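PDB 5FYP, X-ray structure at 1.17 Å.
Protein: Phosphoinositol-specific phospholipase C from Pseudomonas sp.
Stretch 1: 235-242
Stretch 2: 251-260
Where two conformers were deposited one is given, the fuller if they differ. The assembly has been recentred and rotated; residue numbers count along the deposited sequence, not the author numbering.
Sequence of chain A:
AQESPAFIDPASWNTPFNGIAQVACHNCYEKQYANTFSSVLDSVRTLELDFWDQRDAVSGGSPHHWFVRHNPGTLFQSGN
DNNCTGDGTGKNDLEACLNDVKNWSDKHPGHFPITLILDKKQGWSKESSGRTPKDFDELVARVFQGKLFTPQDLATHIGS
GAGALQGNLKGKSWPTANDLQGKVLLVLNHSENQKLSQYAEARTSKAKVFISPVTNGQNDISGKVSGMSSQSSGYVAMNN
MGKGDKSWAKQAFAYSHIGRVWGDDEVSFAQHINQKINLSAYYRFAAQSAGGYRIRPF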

# COMPACT_ATOMS: atom_id res chain seq x y z
N TYR A 235 10.91 8.80 7.31
CA TYR A 235 10.71 7.55 6.58
C TYR A 235 9.63 7.63 5.53
O TYR A 235 9.38 6.66 4.83
CB TYR A 235 10.42 6.40 7.56
CG TYR A 235 11.57 6.03 8.47
CD1 TYR A 235 12.53 5.10 8.07
CD2 TYR A 235 11.74 6.65 9.67
CE1 TYR A 235 13.60 4.78 8.89
CE2 TYR A 235 12.82 6.35 10.50
CZ TYR A 235 13.76 5.42 10.10
OH TYR A 235 14.85 5.11 10.86
N VAL A 236 8.92 8.75 5.43
CA VAL A 236 7.74 8.82 4.57
C VAL A 236 8.11 8.90 3.09
O VAL A 236 8.69 9.89 2.64
CB VAL A 236 6.87 10.02 4.99
CG1 VAL A 236 5.76 10.31 4.01
CG2 VAL A 236 6.31 9.79 6.39
N ALA A 237 7.67 7.88 2.36
CA ALA A 237 7.89 7.77 0.92
C ALA A 237 6.58 7.61 0.15
O ALA A 237 6.58 7.37 -1.06
CB ALA A 237 8.80 6.59 0.62
N MET A 238 5.45 7.74 0.87
CA MET A 238 4.12 7.53 0.34
C MET A 238 3.16 8.43 1.10
O MET A 238 3.42 8.76 2.26
CB MET A 238 3.67 6.08 0.51
CG MET A 238 4.52 5.10 -0.27
SD MET A 238 3.58 3.57 -0.51
CE MET A 238 4.71 2.59 -1.49
N ASN A 239 2.07 8.83 0.45
CA ASN A 239 1.08 9.71 1.07
C ASN A 239 -0.32 9.25 0.69
O ASN A 239 -0.57 8.86 -0.43
CB ASN A 239 1.31 11.16 0.67
CG ASN A 239 2.57 11.73 1.29
OD1 ASN A 239 3.67 11.68 0.69
ND2 ASN A 239 2.45 12.23 2.50
N ASN A 240 -1.23 9.35 1.67
CA ASN A 240 -2.60 8.86 1.53
C ASN A 240 -3.56 10.05 1.65
O ASN A 240 -3.54 10.78 2.63
CB ASN A 240 -2.97 7.74 2.52
CG ASN A 240 -4.05 6.74 1.99
OD1 ASN A 240 -3.99 6.10 0.90
ND2 ASN A 240 -5.02 6.54 2.84
N MET A 241 -4.41 10.19 0.64
CA MET A 241 -5.32 11.33 0.53
C MET A 241 -6.73 10.87 0.26
O MET A 241 -6.98 10.08 -0.63
CB MET A 241 -4.89 12.25 -0.60
CG MET A 241 -3.70 13.07 -0.13
SD MET A 241 -2.06 12.49 -0.47
CE MET A 241 -2.16 11.96 -2.25
N GLY A 242 -7.67 11.42 1.01
CA GLY A 242 -9.07 11.31 0.65
C GLY A 242 -9.41 12.29 -0.46
O GLY A 242 -8.61 13.12 -0.89
N GLN A 251 2.03 17.33 -5.13
CA GLN A 251 3.22 17.49 -4.27
C GLN A 251 3.82 16.14 -3.89
O GLN A 251 5.06 16.05 -3.82
CB GLN A 251 2.92 18.37 -3.10
CG GLN A 251 3.00 19.84 -3.46
CD GLN A 251 4.46 20.23 -3.73
OE1 GLN A 251 5.36 19.92 -2.91
NE2 GLN A 251 4.75 20.57 -4.98
N ALA A 252 3.00 15.12 -3.67
CA ALA A 252 3.57 13.78 -3.54
C ALA A 252 4.41 13.43 -4.78
O ALA A 252 5.55 12.98 -4.69
CB ALA A 252 2.47 12.75 -3.34
N PHE A 253 3.83 13.67 -5.95
CA PHE A 253 4.51 13.46 -7.21
C PHE A 253 5.81 14.25 -7.29
O PHE A 253 6.87 13.73 -7.68
CB PHE A 253 3.54 13.83 -8.37
CG PHE A 253 4.15 13.81 -9.75
CD1 PHE A 253 4.23 12.67 -10.48
CD2 PHE A 253 4.66 14.96 -10.29
CE1 PHE A 253 4.79 12.68 -11.75
CE2 PHE A 253 5.21 14.98 -11.57
CZ PHE A 253 5.28 13.83 -12.28
N ALA A 254 5.77 15.52 -6.90
CA ALA A 254 6.98 16.37 -6.92
C ALA A 254 8.09 15.82 -6.03
O ALA A 254 9.28 15.99 -6.30
CB ALA A 254 6.63 17.78 -6.51
N TYR A 255 7.69 15.21 -4.93
CA TYR A 255 8.62 14.62 -3.95
C TYR A 255 8.96 13.16 -4.22
O TYR A 255 9.67 12.55 -3.41
CB TYR A 255 8.09 14.79 -2.50
CG TYR A 255 8.62 16.03 -1.84
CD1 TYR A 255 8.11 17.30 -2.14
CD2 TYR A 255 9.70 15.95 -0.96
CE1 TYR A 255 8.68 18.42 -1.54
CE2 TYR A 255 10.25 17.05 -0.37
CZ TYR A 255 9.76 18.30 -0.69
OH TYR A 255 10.37 19.38 -0.09
N SER A 256 8.48 12.59 -5.34
CA SER A 256 8.69 11.15 -5.62
C SER A 256 8.18 10.29 -4.48
O SER A 256 8.76 9.26 -4.15
CB SER A 256 10.11 10.82 -5.99
OG SER A 256 10.44 11.52 -7.18
N HIS A 257 7.06 10.73 -3.86
CA HIS A 257 6.33 9.85 -2.94
C HIS A 257 5.15 9.24 -3.69
O HIS A 257 4.50 9.90 -4.48
CB HIS A 257 5.76 10.64 -1.76
CG HIS A 257 6.78 11.25 -0.85
ND1 HIS A 257 6.39 11.84 0.32
CD2 HIS A 257 8.11 11.40 -0.92
CE1 HIS A 257 7.45 12.34 0.93
NE2 HIS A 257 8.51 12.11 0.20
N ILE A 258 4.82 7.98 -3.39
CA ILE A 258 3.69 7.33 -4.05
C ILE A 258 2.40 7.80 -3.41
O ILE A 258 2.11 7.50 -2.23
CB ILE A 258 3.79 5.81 -4.02
CG1 ILE A 258 5.13 5.32 -4.55
CG2 ILE A 258 2.63 5.18 -4.78
CD1 ILE A 258 5.48 5.78 -5.94
N GLY A 259 1.59 8.55 -4.17
CA GLY A 259 0.32 9.08 -3.68
C GLY A 259 -0.83 8.18 -4.02
O GLY A 259 -0.95 7.72 -5.15
N ARG A 260 -1.71 7.98 -3.03
CA ARG A 260 -2.96 7.24 -3.22
C ARG A 260 -4.12 8.15 -2.87
O ARG A 260 -4.08 8.85 -1.85
CB ARG A 260 -3.00 6.00 -2.35
CG ARG A 260 -4.25 5.16 -2.53
CD ARG A 260 -4.04 3.74 -2.00
NE ARG A 260 -5.22 2.87 -2.08
CZ ARG A 260 -6.20 2.89 -1.23
NH1 ARG A 260 -6.24 3.81 -0.27
NH2 ARG A 260 -7.19 2.01 -1.36

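The imidazole of H257 is held by the opposing stretch in two ways at once. At its edge, ND1 donates a hydrogen bond to OD1 of N239, at 2.7 Å with an N-H...O angle of 159°, so the proton on ND1 is assigned by the contact itself. Over one face lies the backbone of V236 and A237, in the loop that leads into the first strand: CA of A237 sits 4.2 Å from the ring centroid and only 16° off the ring normal, a CH-pi geometry, and O of V236 approaches CE1 of H257 at 3.2 Å. That same carbonyl is also near NE2, but the angle there is too poor for a hydrogen bond, and NE2 is satisfied elsewhere in the structure.

The histidine stands just ahead of a short parallel pairing. The strand that begins at M238 and the one that begins at I258 run 14° apart in direction, with their axes 4.6 Å apart at closest approach, and M238, N239 and N240 register with I258, G259 and R260 at CA-CA distances of 4.4, 4.9 and 5.0 Å. Four backbone hydrogen bonds fix this register. I258 N donates to A237 O at 3.0 Å, and N239 N to I258 O at 3.0 Å; R260 N then donates to N239 O at 3.0 Å, and M241 N to R260 O at 2.8 Å. I258 and R260 thus each use both N and O toward the first strand, whereas N239 does so from the other side, the alternation expected of parallel strands. CA-H...O contacts supplement the ladder, such as G259 CA to N239 O at 3.4 Å with 150° at the hydrogen.

Side chains sort by face. M238 and I258 share one, where CG of M238 meets CB of I258 at 3.9 Å in an apolar contact. N240 and R260 lie on the same face: the extended arginine, with its first three chi angles in t, brings NH1 to OD1 of N240 in a weak hydrogen bond of 3.4 Å, the acceptor lying near the guanidinium plane.

N239 points to the other face, shared with G259. The glycine leaves space there that M241 approaches, its CE 4.1 Å from CA of G259; an ideal CB at G259 would fall a tight 3.3 Å from that methyl.

The helix before the second strand ends in a Schellman motif. S256 adopts a positive phi of 54°, while H257 N bonds to A252 O at 2.8 Å and S256 N to F253 O at 3.1 Å, turning the chain just before H257. Together the stretches bury 500 Å², both sides summed.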